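Side-chain contacts in GTP pyrophosphokinase (Streptococcus pneumoniae, PDB 2BE3), which probably transfers pyrophosphate from ATP to GTP to make the alarmone (p)ppGpp: residues A[188-191]-A[192-195]; A[31-35]-A[36-40]; A[166-170]-A[171-175]; A[49-52]-A[53-56]. One frame throughout, in Å; residues are numbered along the deposited sequence.

Contact 1. Residues A[188-191]-A[192-195]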
loop_
_atom_site.group_PDB
_atom_site.type_symbol
_atom_site.label_atom_id
_atom_site.label_comp_id
_atom_site.label_asym_id
_atom_site.label_seq_id
_atom_site.Cartn_x
_atom_site.Cartn_y
_atom_site.Cartn_z
ATOM N N GLU A 188 11.266 -27.127 -17.552
ATOM C CA GLU A 188 10.704 -27.765 -18.731
ATOM C C GLU A 188 10.062 -29.110 -18.395
ATOM O O GLU A 188 8.981 -29.414 -18.892
ATOM C CB GLU A 188 11.744 -27.929 -19.835
ATOM C CG GLU A 188 12.226 -26.581 -20.431
ATOM C CD GLU A 188 11.117 -25.758 -21.120
ATOM O OE1 GLU A 188 10.775 -26.118 -22.271
ATOM O OE2 GLU A 188 10.607 -24.760 -20.501
ATOM N N GLU A 189 10.706 -29.918 -17.555
ATOM C CA GLU A 189 10.158 -31.236 -17.265
ATOM C C GLU A 189 8.857 -31.133 -16.503
ATOM O O GLU A 189 7.909 -31.855 -16.774
ATOM C CB GLU A 189 11.146 -32.082 -16.482
ATOM C CG GLU A 189 12.268 -32.580 -17.315
ATOM C CD GLU A 189 11.867 -33.701 -18.255
ATOM O OE1 GLU A 189 10.755 -34.277 -18.115
ATOM O OE2 GLU A 189 12.696 -34.015 -19.130
HETATM N N MSE A 190 8.823 -30.224 -15.537
HETATM C CA MSE A 190 7.629 -29.995 -14.752
HETATM C C MSE A 190 6.519 -29.374 -15.580
HETATM O O MSE A 190 5.350 -29.705 -15.390
HETATM C CB MSE A 190 7.959 -29.153 -13.524
HETATM C CG MSE A 190 7.035 -29.388 -12.371
HETATM SE SE MSE A 190 7.156 -31.167 -11.547
HETATM C CE MSE A 190 6.813 -32.441 -12.993
ATOM N N GLY A 191 6.894 -28.517 -16.527
ATOM C CA GLY A 191 5.934 -27.855 -17.426
ATOM C C GLY A 191 5.144 -28.862 -18.232
ATOM O O GLY A 191 3.981 -28.657 -18.516
ATOM N N GLU A 192 5.784 -29.986 -18.544
ATOM C CA GLU A 192 5.200 -31.070 -19.310
ATOM C C GLU A 192 3.928 -31.613 -18.655
ATOM O O GLU A 192 3.039 -32.086 -19.346
ATOM C CB GLU A 192 6.228 -32.193 -19.416
ATOM C CG GLU A 192 6.409 -32.795 -20.772
ATOM C CD GLU A 192 7.023 -31.829 -21.758
ATOM O OE1 GLU A 192 8.277 -31.798 -21.872
ATOM O OE2 GLU A 192 6.244 -31.098 -22.406
ATOM N N ILE A 193 3.852 -31.565 -17.323
ATOM C CA ILE A 193 2.655 -32.016 -16.592
ATOM C C ILE A 193 1.989 -30.880 -15.790
ATOM O O ILE A 193 1.361 -31.114 -14.755
ATOM C CB ILE A 193 2.947 -33.233 -15.687
ATOM C CG1 ILE A 193 3.939 -32.880 -14.576
ATOM C CG2 ILE A 193 3.437 -34.438 -16.531
ATOM C CD1 ILE A 193 3.995 -33.922 -13.543
ATOM N N ARG A 194 2.119 -29.655 -16.291
ATOM C CA ARG A 194 1.523 -28.501 -15.657
ATOM C C ARG A 194 0.007 -28.640 -15.589
ATOM O O ARG A 194 -0.607 -28.260 -14.584
ATOM C CB ARG A 194 1.914 -27.192 -16.388
ATOM C CG ARG A 194 1.233 -25.947 -15.862
ATOM C CD ARG A 194 1.653 -24.756 -16.659
ATOM N NE ARG A 194 1.137 -23.499 -16.127
ATOM C CZ ARG A 194 0.248 -22.721 -16.756
ATOM N NH1 ARG A 194 -0.240 -23.098 -17.925
ATOM N NH2 ARG A 194 -0.176 -21.577 -16.184
ATOM N N ASP A 195 -0.593 -29.148 -16.659
ATOM C CA ASP A 195 -2.042 -29.207 -16.723
ATOM C C ASP A 195 -2.541 -30.149 -15.649
ATOM O O ASP A 195 -3.521 -29.854 -14.995
ATOM C CB ASP A 195 -2.553 -29.667 -18.103
ATOM C CG ASP A 195 -2.324 -28.638 -19.208
ATOM O OD1 ASP A 195 -1.944 -27.462 -18.945
ATOM O OD2 ASP A 195 -2.545 -29.015 -20.381
#
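E192 meets the last turn of the helix ending at G191 through its backbone N and its CB. The N donates to E188 O at 3.3 Å, a rather long i to i+4 bond, and makes a second, weak bond to E189 O. CB lies 3.1 Å from E189 O. The E192 carboxylate comes near two others without touching them: its OE1 is 5.1 Å from E189 OE1. Such a cluster of acids would tend to raise their pKa values somewhat.

I193 follows at the N-cap position of the next helix. Its N bonds to M190 O at 3.1 Å. Its CG1 stands between the backbone N and the carbonyl carbon (chi1 64°), which turns it to the methyl of M190. The selenomethionine M190 has a chain bent at chi2 and chi3, which curls that methyl toward the I193 side chain. The two side chains run at a slant to each other, and M190 also rests on F85.

R194 begins the new helix. Its N reaches G191 O at 3.1 Å, closing a type I beta turn from G191 to R194. Its side chain leads off to salt bridges with D88 and E91, and it packs on F85 and D87 as well. A type I turn thus joins the end of helix 170-191 to the start of helix 194-203.

Contact 2. Residues A[31-35]-A[36-40]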
loop_
_atom_site.group_PDB
_atom_site.type_symbol
_atom_site.label_atom_id
_atom_site.label_comp_id
_atom_site.label_asym_id
_atom_site.label_seq_id
_atom_site.Cartn_x
_atom_site.Cartn_y
_atom_site.Cartn_z
ATOM N N LYS A 31 -3.225 -13.445 -2.049
ATOM C CA LYS A 31 -4.263 -13.546 -1.044
ATOM C C LYS A 31 -5.672 -13.585 -1.676
ATOM O O LYS A 31 -6.542 -14.304 -1.178
ATOM C CB LYS A 31 -4.119 -12.372 -0.055
ATOM C CG LYS A 31 -5.131 -12.294 1.090
ATOM C CD LYS A 31 -4.670 -13.099 2.343
ATOM C CE LYS A 31 -5.290 -14.534 2.377
ATOM N NZ LYS A 31 -4.572 -15.489 3.314
ATOM N N GLN A 32 -5.885 -12.834 -2.762
ATOM C CA GLN A 32 -7.195 -12.788 -3.438
ATOM C C GLN A 32 -7.588 -14.097 -4.091
ATOM O O GLN A 32 -8.707 -14.569 -3.913
ATOM C CB GLN A 32 -7.262 -11.664 -4.467
ATOM C CG GLN A 32 -7.703 -10.355 -3.838
ATOM C CD GLN A 32 -7.355 -9.123 -4.662
ATOM O OE1 GLN A 32 -6.975 -9.212 -5.833
ATOM N NE2 GLN A 32 -7.483 -7.960 -4.046
ATOM N N TYR A 33 -6.668 -14.670 -4.857
ATOM C CA TYR A 33 -6.806 -16.027 -5.360
ATOM C C TYR A 33 -7.197 -17.024 -4.259
ATOM O O TYR A 33 -8.151 -17.759 -4.396
ATOM C CB TYR A 33 -5.478 -16.476 -5.952
ATOM C CG TYR A 33 -5.259 -16.107 -7.387
ATOM C CD1 TYR A 33 -4.430 -15.045 -7.719
ATOM C CD2 TYR A 33 -5.840 -16.857 -8.427
ATOM C CE1 TYR A 33 -4.186 -14.694 -9.055
ATOM C CE2 TYR A 33 -5.620 -16.505 -9.789
ATOM C CZ TYR A 33 -4.779 -15.417 -10.090
ATOM O OH TYR A 33 -4.511 -15.055 -11.412
ATOM N N ARG A 34 -6.462 -17.016 -3.162
ATOM C CA ARG A 34 -6.686 -17.975 -2.100
ATOM C C ARG A 34 -8.040 -17.773 -1.399
ATOM O O ARG A 34 -8.700 -18.741 -1.005
ATOM C CB ARG A 34 -5.501 -17.965 -1.126
ATOM C CG ARG A 34 -4.202 -18.473 -1.747
ATOM C CD ARG A 34 -3.052 -18.380 -0.761
ATOM N NE ARG A 34 -1.808 -18.897 -1.325
ATOM C CZ ARG A 34 -0.614 -18.801 -0.738
ATOM N NH1 ARG A 34 -0.496 -18.197 0.445
ATOM N NH2 ARG A 34 0.482 -19.303 -1.337
ATOM N N LYS A 35 -8.452 -16.512 -1.275
ATOM C CA LYS A 35 -9.729 -16.148 -0.675
ATOM C C LYS A 35 -10.886 -16.626 -1.533
ATOM O O LYS A 35 -11.960 -16.896 -1.025
ATOM C CB LYS A 35 -9.832 -14.637 -0.514
ATOM C CG LYS A 35 -10.630 -14.201 0.714
ATOM C CD LYS A 35 -10.384 -12.708 1.001
ATOM C CE LYS A 35 -8.876 -12.359 0.963
ATOM N NZ LYS A 35 -8.534 -11.078 0.247
ATOM N N GLN A 36 -10.656 -16.724 -2.836
ATOM C CA GLN A 36 -11.653 -17.236 -3.763
ATOM C C GLN A 36 -11.504 -18.723 -3.979
ATOM O O GLN A 36 -11.972 -19.244 -4.976
ATOM C CB GLN A 36 -11.491 -16.552 -5.092
ATOM C CG GLN A 36 -12.026 -15.164 -5.105
ATOM C CD GLN A 36 -11.737 -14.498 -6.414
ATOM O OE1 GLN A 36 -11.953 -15.084 -7.480
ATOM N NE2 GLN A 36 -11.215 -13.273 -6.354
ATOM N N ASN A 37 -10.827 -19.384 -3.040
ATOM C CA ASN A 37 -10.516 -20.811 -3.093
ATOM C C ASN A 37 -9.794 -21.287 -4.364
ATOM O O ASN A 37 -9.973 -22.415 -4.820
ATOM C CB ASN A 37 -11.783 -21.613 -2.825
ATOM C CG ASN A 37 -12.385 -21.280 -1.468
ATOM O OD1 ASN A 37 -11.852 -21.695 -0.425
ATOM N ND2 ASN A 37 -13.485 -20.505 -1.468
ATOM N N LYS A 38 -8.979 -20.412 -4.928
ATOM C CA LYS A 38 -8.163 -20.731 -6.082
ATOM C C LYS A 38 -6.729 -20.795 -5.618
ATOM O O LYS A 38 -6.363 -20.213 -4.602
ATOM C CB LYS A 38 -8.280 -19.661 -7.159
ATOM C CG LYS A 38 -9.659 -19.402 -7.597
ATOM C CD LYS A 38 -9.616 -18.710 -8.929
ATOM C CE LYS A 38 -10.930 -18.010 -9.234
ATOM N NZ LYS A 38 -12.050 -18.987 -9.377
ATOM N N HIS A 39 -5.930 -21.552 -6.352
ATOM C CA HIS A 39 -4.505 -21.615 -6.139
ATOM C C HIS A 39 -3.860 -20.359 -6.773
ATOM O O HIS A 39 -4.255 -19.923 -7.839
ATOM C CB HIS A 39 -3.962 -22.923 -6.719
ATOM C CG HIS A 39 -2.480 -23.021 -6.676
ATOM N ND1 HIS A 39 -1.807 -23.667 -5.661
ATOM C CD2 HIS A 39 -1.535 -22.513 -7.500
ATOM C CE1 HIS A 39 -0.508 -23.577 -5.878
ATOM N NE2 HIS A 39 -0.316 -22.880 -6.987
ATOM N N SER A 40 -2.888 -19.781 -6.076
ATOM C CA SER A 40 -2.202 -18.581 -6.530
ATOM C C SER A 40 -0.989 -18.904 -7.418
ATOM O O SER A 40 -0.106 -19.650 -6.998
ATOM C CB SER A 40 -1.752 -17.758 -5.328
ATOM O OG SER A 40 -1.071 -16.601 -5.777
HETATM O O HOH W 1 0.351 -20.596 -4.105
HETATM O O HOH W 2 -2.231 -20.861 -3.526
#
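Y33 O takes the central bond of this helix end. K38 N donates to it at 2.8 Å, reaching back five residues, and Q36 N adds a weak bond. The main bond of Q36 N goes to Q32 O at 3.1 Å. N37 N bonds to R34 O at 3.0 Å. N37 has positive phi (54°) and is the C-prime residue of a Schellman motif. The wider 38-to-33 bond encloses the 37-to-34 bond, and both use backbone groups that the helix alone would leave without helical partners.

K38 O accepts a CA-H...O contact from R34 CA at 3.4 Å. Two waters tie R34 to S40. One accepts from R34 NH2 and donates to S40 O. The other accepts from both R34 NE and S40 N, the latter at 2.8 Å. The R34 chain is extended from CG to NE, which carries the guanidinium to these waters. Both waters also lie over one face of the H39 ring, offset toward its rim.

The Y33 side chain packs beside the returning chain. K38 CB approaches the ring edge, near the ring plane, 3.9 Å from Y33 CD2. Y33 CB packs on S40 CB at 4.0 Å. S40 OG is bonded to I42 O. Q32 OE1 takes the backbone N of I133 of the second subunit, which also packs on Y33 and Q36. The turn therefore ends helix 6-35, leads the chain into strand 42-49 and forms part of the subunit interface.

Contact 3. Residues A[166-170]-A[171-175]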
loop_
_atom_site.group_PDB
_atom_site.type_symbol
_atom_site.label_atom_id
_atom_site.label_comp_id
_atom_site.label_asym_id
_atom_site.label_seq_id
_atom_site.Cartn_x
_atom_site.Cartn_y
_atom_site.Cartn_z
ATOM N N GLY A 166 32.095 -11.073 -14.917
ATOM C CA GLY A 166 32.199 -11.662 -16.251
ATOM C C GLY A 166 33.355 -12.630 -16.375
ATOM O O GLY A 166 33.357 -13.469 -17.279
ATOM N N ASP A 167 34.314 -12.544 -15.445
ATOM C CA ASP A 167 35.516 -13.378 -15.470
ATOM C C ASP A 167 35.530 -14.504 -14.428
ATOM O O ASP A 167 36.348 -14.517 -13.509
ATOM C CB ASP A 167 36.752 -12.497 -15.342
ATOM C CG ASP A 167 38.045 -13.226 -15.691
ATOM O OD1 ASP A 167 38.037 -14.418 -16.137
ATOM O OD2 ASP A 167 39.097 -12.584 -15.488
ATOM N N PHE A 168 34.644 -15.473 -14.614
ATOM C CA PHE A 168 34.526 -16.591 -13.692
ATOM C C PHE A 168 35.698 -17.587 -13.793
ATOM O O PHE A 168 36.136 -17.948 -14.877
ATOM C CB PHE A 168 33.178 -17.307 -13.903
ATOM C CG PHE A 168 31.974 -16.403 -13.753
ATOM C CD1 PHE A 168 31.566 -15.960 -12.483
ATOM C CD2 PHE A 168 31.238 -15.997 -14.880
ATOM C CE1 PHE A 168 30.467 -15.136 -12.334
ATOM C CE2 PHE A 168 30.124 -15.172 -14.753
ATOM C CZ PHE A 168 29.730 -14.733 -13.470
ATOM N N PRO A 169 36.236 -18.027 -12.657
ATOM C CA PRO A 169 37.126 -19.180 -12.800
ATOM C C PRO A 169 36.439 -20.326 -13.571
ATOM O O PRO A 169 35.218 -20.535 -13.448
ATOM C CB PRO A 169 37.405 -19.580 -11.357
ATOM C CG PRO A 169 37.283 -18.294 -10.602
ATOM C CD PRO A 169 36.156 -17.550 -11.269
ATOM N N ASP A 170 37.223 -21.013 -14.399
ATOM C CA ASP A 170 36.765 -22.143 -15.222
ATOM C C ASP A 170 35.852 -23.099 -14.481
ATOM O O ASP A 170 34.857 -23.578 -15.041
ATOM C CB ASP A 170 37.963 -22.961 -15.725
ATOM C CG ASP A 170 38.525 -22.439 -17.031
ATOM O OD1 ASP A 170 37.768 -21.872 -17.860
ATOM O OD2 ASP A 170 39.745 -22.621 -17.232
ATOM N N GLU A 171 36.206 -23.389 -13.237
ATOM C CA GLU A 171 35.419 -24.298 -12.449
ATOM C C GLU A 171 34.043 -23.744 -12.091
ATOM O O GLU A 171 33.061 -24.494 -12.061
ATOM C CB GLU A 171 36.153 -24.703 -11.169
ATOM C CG GLU A 171 35.307 -25.621 -10.292
ATOM C CD GLU A 171 35.055 -27.016 -10.924
ATOM O OE1 GLU A 171 35.383 -27.229 -12.131
ATOM O OE2 GLU A 171 34.535 -27.902 -10.198
ATOM N N ILE A 172 33.992 -22.455 -11.778
ATOM C CA ILE A 172 32.763 -21.811 -11.382
ATOM C C ILE A 172 31.822 -21.653 -12.591
ATOM O O ILE A 172 30.637 -21.992 -12.505
ATOM C CB ILE A 172 33.054 -20.494 -10.634
ATOM C CG1 ILE A 172 33.408 -20.833 -9.177
ATOM C CG2 ILE A 172 31.868 -19.555 -10.701
ATOM C CD1 ILE A 172 34.276 -19.820 -8.469
ATOM N N LYS A 173 32.375 -21.196 -13.715
ATOM C CA LYS A 173 31.661 -21.134 -14.979
ATOM C C LYS A 173 31.078 -22.494 -15.438
ATOM O O LYS A 173 29.919 -22.565 -15.850
ATOM C CB LYS A 173 32.574 -20.532 -16.051
ATOM C CG LYS A 173 31.857 -20.131 -17.331
ATOM C CD LYS A 173 30.858 -18.973 -17.101
ATOM C CE LYS A 173 30.149 -18.523 -18.394
ATOM N NZ LYS A 173 28.744 -19.051 -18.464
ATOM N N LYS A 174 31.868 -23.564 -15.361
ATOM C CA LYS A 174 31.386 -24.889 -15.740
ATOM C C LYS A 174 30.137 -25.203 -14.925
ATOM O O LYS A 174 29.153 -25.733 -15.451
ATOM C CB LYS A 174 32.465 -25.986 -15.538
ATOM C CG LYS A 174 31.903 -27.438 -15.287
ATOM C CD LYS A 174 32.875 -28.368 -14.511
ATOM C CE LYS A 174 32.293 -29.782 -14.358
ATOM N NZ LYS A 174 33.191 -30.748 -13.633
ATOM N N ARG A 175 30.185 -24.841 -13.649
ATOM C CA ARG A 175 29.104 -25.103 -12.729
ATOM C C ARG A 175 27.893 -24.199 -12.982
ATOM O O ARG A 175 26.756 -24.659 -12.960
ATOM C CB ARG A 175 29.618 -24.952 -11.300
ATOM C CG ARG A 175 29.042 -25.974 -10.377
ATOM C CD ARG A 175 29.479 -27.348 -10.779
ATOM N NE ARG A 175 30.789 -27.673 -10.232
ATOM C CZ ARG A 175 31.255 -28.916 -10.088
ATOM N NH1 ARG A 175 30.520 -29.962 -10.461
ATOM N NH2 ARG A 175 32.458 -29.107 -9.562
#
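D170, F168 and I172 give this helix start most of its contact. D170 takes part mainly through its backbone. Its O accepts from K174 N at 3.0 Å, and the CB of K174 lies beside the same oxygen. The D170 CB points away from 171-175.

F168 uses its ring and its CB. The ring crosses the I172 side chain at about a right angle, and F168 CD1 meets I172 CG2 at 4.0 Å. On the other ortho carbon, F168 CD2 lies 3.7 Å from K173 CD. K173 has CG anti to its backbone N (chi1 -167°) and bends at chi2. This brings its aliphatic chain beside the ring and lets NZ go on to a salt bridge with E177. The ring also packs on E157, L160 and N161 of helix 148-164.

I172 divides its branches between two partners. CG2 faces F168. I172 CD1 is 4.0 Å from P169 CG, and these two side chains lie side by side, pointing the same way. P169 in turn touches Y164.

The oxygen of P169 serves the first turn. K173 N bonds to it at 2.9 Å, nearly straight (170°), and I172 N adds a weak bond. P169 holds the N-cap position of helix 170-191. F168 (N') against the aliphatic chain of K173 (N4) has the placement of a hydrophobic staple, and I172 adds to it. It lies where the loop from helix 148-164 enters helix 170-191.

Contact 4. Residues A[49-52]-A[53-56]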
loop_
_atom_site.group_PDB
_atom_site.type_symbol
_atom_site.label_atom_id
_atom_site.label_comp_id
_atom_site.label_asym_id
_atom_site.label_seq_id
_atom_site.Cartn_x
_atom_site.Cartn_y
_atom_site.Cartn_z
ATOM N N VAL A 49 14.753 -1.455 -2.289
ATOM C CA VAL A 49 15.312 -0.269 -2.920
ATOM C C VAL A 49 16.797 -0.479 -3.160
ATOM O O VAL A 49 17.498 -0.930 -2.290
ATOM C CB VAL A 49 15.105 0.984 -2.058
ATOM C CG1 VAL A 49 15.742 2.181 -2.732
ATOM C CG2 VAL A 49 13.621 1.198 -1.856
ATOM N N LYS A 50 17.268 -0.145 -4.355
ATOM C CA LYS A 50 18.645 -0.369 -4.708
ATOM C C LYS A 50 19.500 0.411 -3.724
ATOM O O LYS A 50 19.150 1.536 -3.385
ATOM C CB LYS A 50 18.836 0.149 -6.102
ATOM C CG LYS A 50 19.831 -0.566 -6.936
ATOM C CD LYS A 50 19.766 0.047 -8.300
ATOM C CE LYS A 50 20.793 -0.598 -9.188
ATOM N NZ LYS A 50 20.442 -2.034 -9.373
ATOM N N PRO A 51 20.582 -0.200 -3.191
ATOM C CA PRO A 51 21.464 0.573 -2.326
ATOM C C PRO A 51 22.174 1.670 -3.096
ATOM O O PRO A 51 22.504 1.482 -4.266
ATOM C CB PRO A 51 22.502 -0.454 -1.872
ATOM C CG PRO A 51 21.955 -1.759 -2.221
ATOM C CD PRO A 51 21.015 -1.605 -3.322
ATOM N N ILE A 52 22.411 2.793 -2.424
ATOM C CA ILE A 52 23.074 3.980 -2.966
ATOM C C ILE A 52 24.363 3.676 -3.733
ATOM O O ILE A 52 24.609 4.288 -4.793
ATOM C CB ILE A 52 23.381 5.017 -1.831
ATOM C CG1 ILE A 52 22.079 5.554 -1.226
ATOM C CG2 ILE A 52 24.248 6.173 -2.326
ATOM C CD1 ILE A 52 22.279 6.183 0.148
ATOM N N GLU A 53 25.205 2.771 -3.237
ATOM C CA GLU A 53 26.460 2.491 -3.957
ATOM C C GLU A 53 26.248 1.617 -5.215
ATOM O O GLU A 53 27.061 1.660 -6.148
ATOM C CB GLU A 53 27.586 1.949 -3.044
ATOM C CG GLU A 53 28.058 2.882 -1.883
ATOM C CD GLU A 53 28.667 4.233 -2.318
ATOM O OE1 GLU A 53 29.254 4.348 -3.426
ATOM O OE2 GLU A 53 28.565 5.196 -1.525
ATOM N N SER A 54 25.171 0.835 -5.247
ATOM C CA SER A 54 24.773 0.173 -6.473
ATOM C C SER A 54 24.174 1.174 -7.465
ATOM O O SER A 54 24.424 1.054 -8.654
ATOM C CB SER A 54 23.752 -0.910 -6.199
ATOM O OG SER A 54 24.359 -2.002 -5.571
ATOM N N ILE A 55 23.406 2.149 -6.959
ATOM C CA ILE A 55 22.875 3.220 -7.790
ATOM C C ILE A 55 24.031 3.991 -8.412
ATOM O O ILE A 55 24.026 4.204 -9.627
ATOM C CB ILE A 55 21.932 4.203 -7.028
ATOM C CG1 ILE A 55 20.679 3.480 -6.520
ATOM C CG2 ILE A 55 21.573 5.401 -7.937
ATOM C CD1 ILE A 55 19.866 4.292 -5.549
ATOM N N LYS A 56 25.029 4.362 -7.596
ATOM C CA LYS A 56 26.200 5.113 -8.083
ATOM C C LYS A 56 27.016 4.354 -9.108
ATOM O O LYS A 56 27.488 4.940 -10.066
ATOM C CB LYS A 56 27.089 5.582 -6.951
ATOM C CG LYS A 56 26.527 6.751 -6.226
ATOM C CD LYS A 56 26.852 6.644 -4.749
ATOM C CE LYS A 56 27.983 7.582 -4.351
ATOM N NZ LYS A 56 27.540 9.006 -4.386
#
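With chi1 at -65°, I52 sends CG2 over toward the chain of K56. K56 starts with CG anti to its carbonyl carbon (chi1 -76°). That torsion and an off-staggered chi2 (144°) place K56 CD 3.6 Å from I52 CG2. The two side chains lie side by side, pointing the same way. They sit one turn apart at the N-terminus of helix 52-62, where P51 holds the N-cap position. The helix follows strand 42-49 in the RelA/SpoT region of the protein.

P51 O accepts the first regular helical bond. I55 N reaches it at 2.9 Å, and S54 N adds a weak bond. K56 N then bonds to I52 O at 2.8 Å.

K50, just before the cap, lays its chain over the first turn. Its CB meets I55 CG1 at 3.8 Å, and its CG lies near S54 CB. A bend at chi4 ends the chain, and NZ makes a salt bridge with D75. I55 also packs on L73 and I76, while I52 leans on W8 and L12 of helix 6-35. S54 lies against the proline that precedes the helix. S54 CB rests 3.3 Å from P51 O, and S54 OG is 4.0 Å from P51 CD.

In the fold
Along the chain the order is contact 2, contact 4, contact 3, contact 1. All four sit at helix ends. Contacts 2 and 4 flank strand 42-49, an outermost strand of the chain's five-stranded mixed sheet: contact 2 leads into it and contact 4 leaves it. Their centres are 35 Å apart, on opposite sides of the chain's centre. Contacts 3 and 1 mark the start and end of helix 170-191, with centres 30 Å apart. Contacts 1 and 2 come nearest, about 9 Å between closest atoms, but none of the four touch. They mark helix boundaries around the sheet, and contact 2 alone reaches the second subunit.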